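Local coordinates for PR domain zinc finger protein 2 (Homo sapiens, PDB 2QPW) that methylates one specific lysine of histone H3 using S-adenosyl-L-methionine, seen here as its PR (SET-related) methyltransferase domain, and may also act as a DNA-binding transcription factor, at residues V31-S36 with I43-T48; V74-V79 with W86-A91; N104-G109 with L138-G143. All coordinates share one frame; numbering follows the deposited sequence.

How the contacts relate
All three contacts lie in one PR/SET domain, each partly buried, with contact 3 the closest to the centre of the chain. Contacts 1 and 2 are antiparallel hairpins on opposite sides of that centre, their own centres about 22 Å apart. Contact 3 instead joins chain stretches far apart in sequence, pairing short strands in parallel, and it touches both hairpins: Ser36 lies against Asn104, while Trp105 meets Trp77 and the residue Val74. Chemistry follows place. Contact 1 adds an indole-to-carbonyl bond to its ladder, contact 2 relies on regular backbone bonds with aliphatic and sulfur packing, and contact 3 on obliquely packed aromatic rings, CH-pi contacts and one bridging water.

Contact 1: residues V31-S36 with I43-T48; sequences VRLFPS and IGVWAT
Arg32 pairs with Trp46, and Phe34 with Gly44, in the two antiparallel hydrogen-bonded pairs of the hairpin formed by strands 31-35 and 43-47, whose directions differ by 137°. Arg32 N donates to Trp46 O at 3.0 Å, and the return bond from Trp46 N to Arg32 O closes the pair. On the face carrying Val31, Leu33 and Val45, branched aliphatic side chains mesh: Leu33 CD2 reaches Val45 CG2 at 3.8 Å, and the other branch of Val45, CG1, rests on Val31 CB. The surface turned towards Leu16 and Val103 thus stays apolar.

Trp46 dominates the other face. Its chi1 of -61° sets CG beside the backbone N. The edge of the indole reaches the partner strand, with CD1 3.6 Å from Phe34 CB. NE1 donates to Phe34 O at 3.2 Å, with a second, weak bond to Pro35 O. The Phe34 ring presents its edge to the indole face, in a T-shaped pair. Gly44, lacking a side chain, leaves room for Ser36 CB, which sits 4.1 Å from Gly44 CA. Farther along, the methyl CG2 of Thr48 packs 3.6 Å from Arg32 NE, while Thr48 OG1 bonds to Glu29 O. In the last, non-hydrogen-bonded pair, Ile43 and Pro35 lie side by side, Ile43 CD1 against the proline CD.

Phe34 O is gripped from opposite faces of its carbonyl plane, by Gly44 N at 2.9 Å and by Trp46 NE1. The indole is therefore pinned by a polar bond as well as by packing, which ties its orientation to the strand opposite.

Contact 2: residues V74-V79 with W86-A91; sequences VYMWEV and WMCIDA
Trp77 and Ile89 form a hydrogen-bonded pair in the beta hairpin of strands 76-81 and 85-90, in which 85-90 is the middle strand of a three-stranded antiparallel sheet of the PR/SET domain. The strand segments run at 154° to each other. Ile89 N gives a nearly straight bond to Trp77 O at 2.8 Å, whereas the return bond from Trp77 N to Ile89 O stretches to 3.3 Å. Val79 and Met87 make the next such pair, with Val79 N 2.9 Å from Met87 O. Beyond the strand end, Ala91 N still reaches Tyr75 O, so the ladder continues into the loop; the small Ala91 methyl fits beside that same carbonyl.

Beta-branched residues suit the face with Trp77: the side chains of Val79 and Ile89 cross at a slant, Val79 CG2 3.9 Å from Ile89 CG1, and strand 122-127 covers Val79 through Ile123. Trp77 turns its indole away from Ile89, and its NE1 bonds to Tyr125 OH. On the opposite face sulfur takes the place of branched carbon. Met76 bends at chi2 (93°) and brings SD to 4.0 Å from Cys88 SG, a soft, polarisable contact, and Glu78 adds its CG methylene against the same SG. Asp90 closes this face with charge: its OD2 makes salt bridges to Lys65 and Lys71, and OD1 bonds to Thr92 OG1.

At the turn end the exposed Trp86 turns the rim of its benzene part to the partner backbone, CE3 lying 3.7 Å from Val79 C and the neighbouring CZ3 edge-on to Glu78 O at 3.8 Å.

Contact 3: residues N104-G109 with L138-G143; sequences NWACSG and LVWYNG
Trp105 lies beside Val139 where two short strands pair in parallel, bringing together distant stretches of the PR domain in what probably corresponds to the pseudoknot of SET domains. Backbone bonds bracket Trp105: Val139 N donates to Asn104 O, and Ala106 N to Val139 O at 2.9 Å.

In the tightly packed part, Val139 CG1 sits over the Trp105 indole, 4.1 Å from the centroid of its five-membered ring, in a CH-pi contact. Trp140 CD1 approaches the rim of that indole in its plane, and Trp105 NE1 bonds to Val74 O. The small Ala106 lets Leu138 CB approach within 4.1 Å of its own CB. Gly109 sets CA over the face of the Trp140 five-membered ring, 3.8 Å from its centroid; a CB there would come close to Trp140 CE3, and the positive phi also suits glycine.

The solvent side is looser. Exposed Tyr141 covers the other face of Trp140 with CD2, and Trp105 CZ3 lies over its own ring, 3.7 Å from Tyr141 CE1. Exposed Ser108 is linked across through a water, which accepts from Ser108 N at 2.9 Å and from Trp140 NE1 at 3.1 Å.

Contact 1: residues V31-S36 with I43-T48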
# COMPACT_ATOMS: atom_id res chain seq x y z
N VAL A 31 5.43 -7.94 9.63
CA VAL A 31 4.18 -7.16 9.53
C VAL A 31 2.92 -7.93 9.95
O VAL A 31 2.92 -9.19 9.98
CB VAL A 31 3.97 -6.58 8.05
CG1 VAL A 31 5.22 -5.80 7.61
CG2 VAL A 31 3.65 -7.70 7.05
N ARG A 32 1.87 -7.17 10.29
CA ARG A 32 0.54 -7.76 10.57
C ARG A 32 -0.55 -6.84 10.03
O ARG A 32 -0.31 -5.63 9.87
CB ARG A 32 0.32 -7.94 12.09
CG ARG A 32 0.14 -6.64 12.88
CD ARG A 32 -0.38 -6.93 14.32
NE ARG A 32 0.63 -7.65 15.11
CZ ARG A 32 0.58 -8.95 15.41
NH1 ARG A 32 -0.45 -9.71 15.01
NH2 ARG A 32 1.55 -9.51 16.11
N LEU A 33 -1.73 -7.39 9.75
CA LEU A 33 -2.91 -6.58 9.37
C LEU A 33 -3.73 -6.18 10.60
O LEU A 33 -3.97 -7.02 11.49
CB LEU A 33 -3.81 -7.35 8.38
CG LEU A 33 -3.15 -7.81 7.07
CD1 LEU A 33 -4.25 -8.31 6.13
CD2 LEU A 33 -2.40 -6.66 6.39
N PHE A 34 -4.17 -4.91 10.65
CA PHE A 34 -4.89 -4.38 11.81
C PHE A 34 -5.51 -3.06 11.38
O PHE A 34 -4.93 -2.38 10.53
CB PHE A 34 -3.91 -4.17 13.01
CG PHE A 34 -4.61 -4.09 14.34
CD1 PHE A 34 -5.17 -5.22 14.92
CD2 PHE A 34 -4.78 -2.86 14.98
CE1 PHE A 34 -5.86 -5.15 16.11
CE2 PHE A 34 -5.45 -2.78 16.20
CZ PHE A 34 -6.00 -3.92 16.75
N PRO A 35 -6.70 -2.69 11.94
CA PRO A 35 -7.28 -1.38 11.55
C PRO A 35 -6.27 -0.21 11.43
O PRO A 35 -5.39 -0.05 12.31
CB PRO A 35 -8.33 -1.14 12.65
CG PRO A 35 -8.82 -2.50 12.97
CD PRO A 35 -7.60 -3.42 12.86
N SER A 36 -6.37 0.60 10.37
CA SER A 36 -5.44 1.71 10.13
C SER A 36 -5.69 2.82 11.15
O SER A 36 -6.83 3.02 11.52
CB SER A 36 -5.67 2.31 8.73
OG SER A 36 -4.74 3.36 8.49
N ILE A 43 -8.67 -1.50 6.90
CA ILE A 43 -7.55 -2.27 7.41
C ILE A 43 -6.26 -1.66 6.89
O ILE A 43 -6.21 -1.21 5.73
CB ILE A 43 -7.69 -3.79 7.03
CG1 ILE A 43 -8.91 -4.40 7.75
CG2 ILE A 43 -6.41 -4.54 7.32
CD1 ILE A 43 -8.86 -4.25 9.34
N GLY A 44 -5.25 -1.63 7.75
CA GLY A 44 -3.89 -1.16 7.40
C GLY A 44 -2.84 -2.21 7.80
O GLY A 44 -3.19 -3.34 8.16
N VAL A 45 -1.55 -1.86 7.66
CA VAL A 45 -0.42 -2.77 7.89
C VAL A 45 0.51 -2.14 8.92
O VAL A 45 0.81 -0.95 8.82
CB VAL A 45 0.39 -3.01 6.58
CG1 VAL A 45 1.47 -4.06 6.77
CG2 VAL A 45 -0.58 -3.43 5.41
N TRP A 46 0.96 -2.95 9.89
CA TRP A 46 1.75 -2.48 11.05
C TRP A 46 3.00 -3.31 11.26
O TRP A 46 2.98 -4.53 11.05
CB TRP A 46 0.92 -2.52 12.34
CG TRP A 46 -0.30 -1.66 12.32
CD1 TRP A 46 -1.46 -1.93 11.68
CD2 TRP A 46 -0.49 -0.41 13.00
NE1 TRP A 46 -2.38 -0.91 11.89
CE2 TRP A 46 -1.81 0.04 12.69
CE3 TRP A 46 0.33 0.40 13.80
CZ2 TRP A 46 -2.34 1.27 13.19
CZ3 TRP A 46 -0.20 1.63 14.31
CH2 TRP A 46 -1.52 2.05 13.97
N ALA A 47 4.08 -2.69 11.70
CA ALA A 47 5.32 -3.45 11.99
C ALA A 47 5.15 -4.21 13.30
O ALA A 47 4.53 -3.69 14.25
CB ALA A 47 6.50 -2.49 12.09
N THR A 48 5.67 -5.44 13.33
CA THR A 48 5.60 -6.28 14.56
C THR A 48 6.94 -6.32 15.30
O THR A 48 7.03 -6.82 16.47
CB THR A 48 5.22 -7.75 14.23
OG1 THR A 48 6.25 -8.32 13.41
CG2 THR A 48 3.85 -7.86 13.55

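Contact 2: residues V74-V79 with W86-A91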
# COMPACT_ATOMS: atom_id res chain seq x y z
N VAL A 74 -6.33 4.72 -5.38
CA VAL A 74 -5.92 4.28 -4.05
C VAL A 74 -5.31 2.86 -4.07
O VAL A 74 -4.22 2.64 -3.55
CB VAL A 74 -7.11 4.36 -3.05
CG1 VAL A 74 -6.72 3.73 -1.73
CG2 VAL A 74 -7.54 5.85 -2.87
N TYR A 75 -6.00 1.93 -4.71
CA TYR A 75 -5.63 0.52 -4.71
C TYR A 75 -4.95 0.07 -6.03
O TYR A 75 -5.10 -1.09 -6.43
CB TYR A 75 -6.90 -0.31 -4.42
CG TYR A 75 -7.49 -0.09 -3.04
CD1 TYR A 75 -6.80 -0.52 -1.91
CD2 TYR A 75 -8.75 0.50 -2.87
CE1 TYR A 75 -7.32 -0.37 -0.64
CE2 TYR A 75 -9.28 0.68 -1.54
CZ TYR A 75 -8.54 0.24 -0.46
OH TYR A 75 -9.01 0.33 0.86
N MET A 76 -4.18 0.97 -6.67
CA MET A 76 -3.58 0.72 -7.99
C MET A 76 -2.25 1.44 -8.22
O MET A 76 -1.99 2.49 -7.60
CB MET A 76 -4.57 1.12 -9.12
CG MET A 76 -4.64 2.64 -9.45
SD MET A 76 -3.51 3.14 -10.83
CE MET A 76 -3.92 4.85 -11.07
N TRP A 77 -1.44 0.88 -9.11
CA TRP A 77 -0.21 1.51 -9.62
C TRP A 77 -0.23 1.44 -11.16
O TRP A 77 -0.86 0.54 -11.74
CB TRP A 77 1.06 0.82 -9.08
CG TRP A 77 1.26 1.10 -7.59
CD1 TRP A 77 0.83 0.33 -6.53
CD2 TRP A 77 1.94 2.23 -7.01
NE1 TRP A 77 1.18 0.92 -5.33
CE2 TRP A 77 1.86 2.08 -5.59
CE3 TRP A 77 2.58 3.36 -7.54
CZ2 TRP A 77 2.42 3.03 -4.70
CZ3 TRP A 77 3.15 4.32 -6.66
CH2 TRP A 77 3.02 4.14 -5.24
N GLU A 78 0.52 2.33 -11.81
CA GLU A 78 0.64 2.28 -13.29
C GLU A 78 1.99 1.74 -13.72
O GLU A 78 3.03 2.16 -13.19
CB GLU A 78 0.35 3.68 -13.88
CG GLU A 78 -1.11 4.11 -13.55
CD GLU A 78 -1.45 5.50 -14.04
OE1 GLU A 78 -1.61 5.65 -15.28
OE2 GLU A 78 -1.62 6.42 -13.19
N VAL A 79 2.00 0.77 -14.65
CA VAL A 79 3.23 0.11 -15.08
C VAL A 79 3.14 -0.05 -16.59
O VAL A 79 2.09 -0.42 -17.09
CB VAL A 79 3.38 -1.31 -14.44
CG1 VAL A 79 4.60 -2.02 -15.01
CG2 VAL A 79 3.48 -1.18 -12.88
N TRP A 86 0.57 1.64 -21.41
CA TRP A 86 0.47 1.96 -19.98
C TRP A 86 -0.74 1.24 -19.40
O TRP A 86 -1.86 1.40 -19.90
CB TRP A 86 0.39 3.49 -19.75
CG TRP A 86 1.74 4.10 -19.77
CD1 TRP A 86 2.37 4.76 -20.83
CD2 TRP A 86 2.68 4.05 -18.70
NE1 TRP A 86 3.64 5.14 -20.43
CE2 TRP A 86 3.85 4.71 -19.14
CE3 TRP A 86 2.63 3.53 -17.39
CZ2 TRP A 86 4.98 4.86 -18.31
CZ3 TRP A 86 3.77 3.67 -16.56
CH2 TRP A 86 4.92 4.32 -17.03
N MET A 87 -0.51 0.42 -18.36
CA MET A 87 -1.59 -0.33 -17.78
C MET A 87 -1.73 -0.03 -16.28
O MET A 87 -0.74 0.33 -15.63
CB MET A 87 -1.40 -1.83 -18.12
CG MET A 87 -1.40 -2.03 -19.74
SD MET A 87 -3.04 -1.86 -20.47
CE MET A 87 -3.71 -3.14 -19.63
N CYS A 88 -2.95 -0.07 -15.77
CA CYS A 88 -3.18 0.05 -14.31
C CYS A 88 -3.16 -1.36 -13.74
O CYS A 88 -3.77 -2.28 -14.32
CB CYS A 88 -4.53 0.69 -14.02
SG CYS A 88 -4.64 2.39 -14.59
N ILE A 89 -2.49 -1.53 -12.60
CA ILE A 89 -2.43 -2.81 -11.87
C ILE A 89 -3.38 -2.62 -10.67
O ILE A 89 -3.04 -1.89 -9.73
CB ILE A 89 -0.98 -3.06 -11.40
CG1 ILE A 89 0.00 -3.01 -12.60
CG2 ILE A 89 -0.86 -4.40 -10.64
CD1 ILE A 89 -0.36 -3.98 -13.81
N ASP A 90 -4.58 -3.21 -10.76
CA ASP A 90 -5.72 -2.82 -9.93
C ASP A 90 -6.05 -3.90 -8.89
O ASP A 90 -6.47 -5.01 -9.25
CB ASP A 90 -6.96 -2.57 -10.80
CG ASP A 90 -8.13 -2.00 -10.02
OD1 ASP A 90 -7.94 -1.56 -8.86
OD2 ASP A 90 -9.25 -1.96 -10.59
N ALA A 91 -5.86 -3.56 -7.61
CA ALA A 91 -6.16 -4.46 -6.49
C ALA A 91 -7.37 -3.97 -5.70
O ALA A 91 -7.56 -4.36 -4.54
CB ALA A 91 -4.92 -4.63 -5.56

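Contact 3: residues N104-G109 with L138-G143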
# COMPACT_ATOMS: atom_id res chain seq x y z
N ASN A 104 -1.79 1.66 3.69
CA ASN A 104 -2.43 2.95 3.45
C ASN A 104 -1.44 4.01 2.95
O ASN A 104 -0.23 3.87 3.10
CB ASN A 104 -3.15 3.43 4.73
CG ASN A 104 -4.35 4.33 4.44
OD1 ASN A 104 -4.64 4.67 3.27
ND2 ASN A 104 -5.05 4.75 5.51
N TRP A 105 -1.97 5.10 2.36
CA TRP A 105 -1.14 6.19 1.85
C TRP A 105 -0.94 7.26 2.95
O TRP A 105 -1.89 7.62 3.68
CB TRP A 105 -1.85 6.86 0.66
CG TRP A 105 -1.86 6.07 -0.58
CD1 TRP A 105 -2.70 5.01 -0.89
CD2 TRP A 105 -1.00 6.24 -1.71
NE1 TRP A 105 -2.41 4.53 -2.15
CE2 TRP A 105 -1.37 5.26 -2.67
CE3 TRP A 105 0.03 7.14 -2.01
CZ2 TRP A 105 -0.75 5.18 -3.93
CZ3 TRP A 105 0.63 7.06 -3.26
CH2 TRP A 105 0.27 6.07 -4.19
N ALA A 106 0.28 7.80 3.03
CA ALA A 106 0.58 8.94 3.86
C ALA A 106 -0.18 10.16 3.31
O ALA A 106 -0.43 10.23 2.11
CB ALA A 106 2.06 9.19 3.85
N CYS A 107 -0.59 11.07 4.21
CA CYS A 107 -1.26 12.32 3.81
C CYS A 107 -0.24 13.34 3.45
O CYS A 107 0.53 13.79 4.34
CB CYS A 107 -2.10 12.88 4.97
SG CYS A 107 -3.50 11.92 5.26
N SER A 108 -0.20 13.72 2.16
CA SER A 108 0.82 14.65 1.64
C SER A 108 2.24 14.21 2.10
O SER A 108 3.12 15.03 2.36
CB SER A 108 0.55 16.10 2.12
OG SER A 108 -0.76 16.54 1.79
N GLY A 109 2.45 12.91 2.20
CA GLY A 109 3.78 12.36 2.49
C GLY A 109 4.16 12.33 3.95
O GLY A 109 5.31 11.96 4.28
N LEU A 138 3.21 3.23 5.86
CA LEU A 138 2.54 4.25 5.00
C LEU A 138 3.37 4.56 3.76
O LEU A 138 4.53 4.96 3.84
CB LEU A 138 2.31 5.56 5.77
CG LEU A 138 1.39 5.45 6.98
CD1 LEU A 138 1.33 6.80 7.76
CD2 LEU A 138 -0.06 5.02 6.62
N VAL A 139 2.75 4.39 2.60
CA VAL A 139 3.46 4.62 1.32
C VAL A 139 3.17 6.03 0.79
O VAL A 139 2.11 6.62 1.09
CB VAL A 139 3.06 3.52 0.28
CG1 VAL A 139 1.59 3.63 -0.23
CG2 VAL A 139 4.08 3.44 -0.91
N TRP A 140 4.10 6.58 0.02
CA TRP A 140 3.80 7.81 -0.77
C TRP A 140 4.73 7.79 -2.00
O TRP A 140 5.52 6.84 -2.17
CB TRP A 140 3.99 9.11 0.07
CG TRP A 140 3.02 10.24 -0.38
CD1 TRP A 140 1.67 10.29 -0.18
CD2 TRP A 140 3.36 11.43 -1.09
NE1 TRP A 140 1.13 11.45 -0.74
CE2 TRP A 140 2.16 12.16 -1.31
CE3 TRP A 140 4.57 11.95 -1.59
CZ2 TRP A 140 2.13 13.37 -1.99
CZ3 TRP A 140 4.54 13.19 -2.27
CH2 TRP A 140 3.33 13.87 -2.47
N TYR A 141 4.63 8.81 -2.87
CA TYR A 141 5.50 8.87 -4.04
C TYR A 141 6.96 9.13 -3.69
O TYR A 141 7.28 9.60 -2.60
CB TYR A 141 5.03 9.99 -5.00
CG TYR A 141 3.59 9.87 -5.41
CD1 TYR A 141 3.13 8.77 -6.11
CD2 TYR A 141 2.67 10.83 -5.02
CE1 TYR A 141 1.76 8.65 -6.45
CE2 TYR A 141 1.31 10.73 -5.35
CZ TYR A 141 0.87 9.63 -6.07
OH TYR A 141 -0.45 9.53 -6.42
N ASN A 142 7.86 8.85 -4.64
CA ASN A 142 9.23 9.36 -4.59
C ASN A 142 9.31 10.89 -4.70
O ASN A 142 8.54 11.50 -5.44
CB ASN A 142 10.04 8.68 -5.70
CG ASN A 142 10.29 7.24 -5.37
OD1 ASN A 142 10.69 6.94 -4.25
ND2 ASN A 142 10.06 6.33 -6.31
N GLY A 143 10.19 11.50 -3.93
CA GLY A 143 10.38 12.98 -3.98
C GLY A 143 11.71 13.39 -4.61
O GLY A 143 12.59 12.57 -4.84
O HOH W 1 -1.54 12.98 -0.32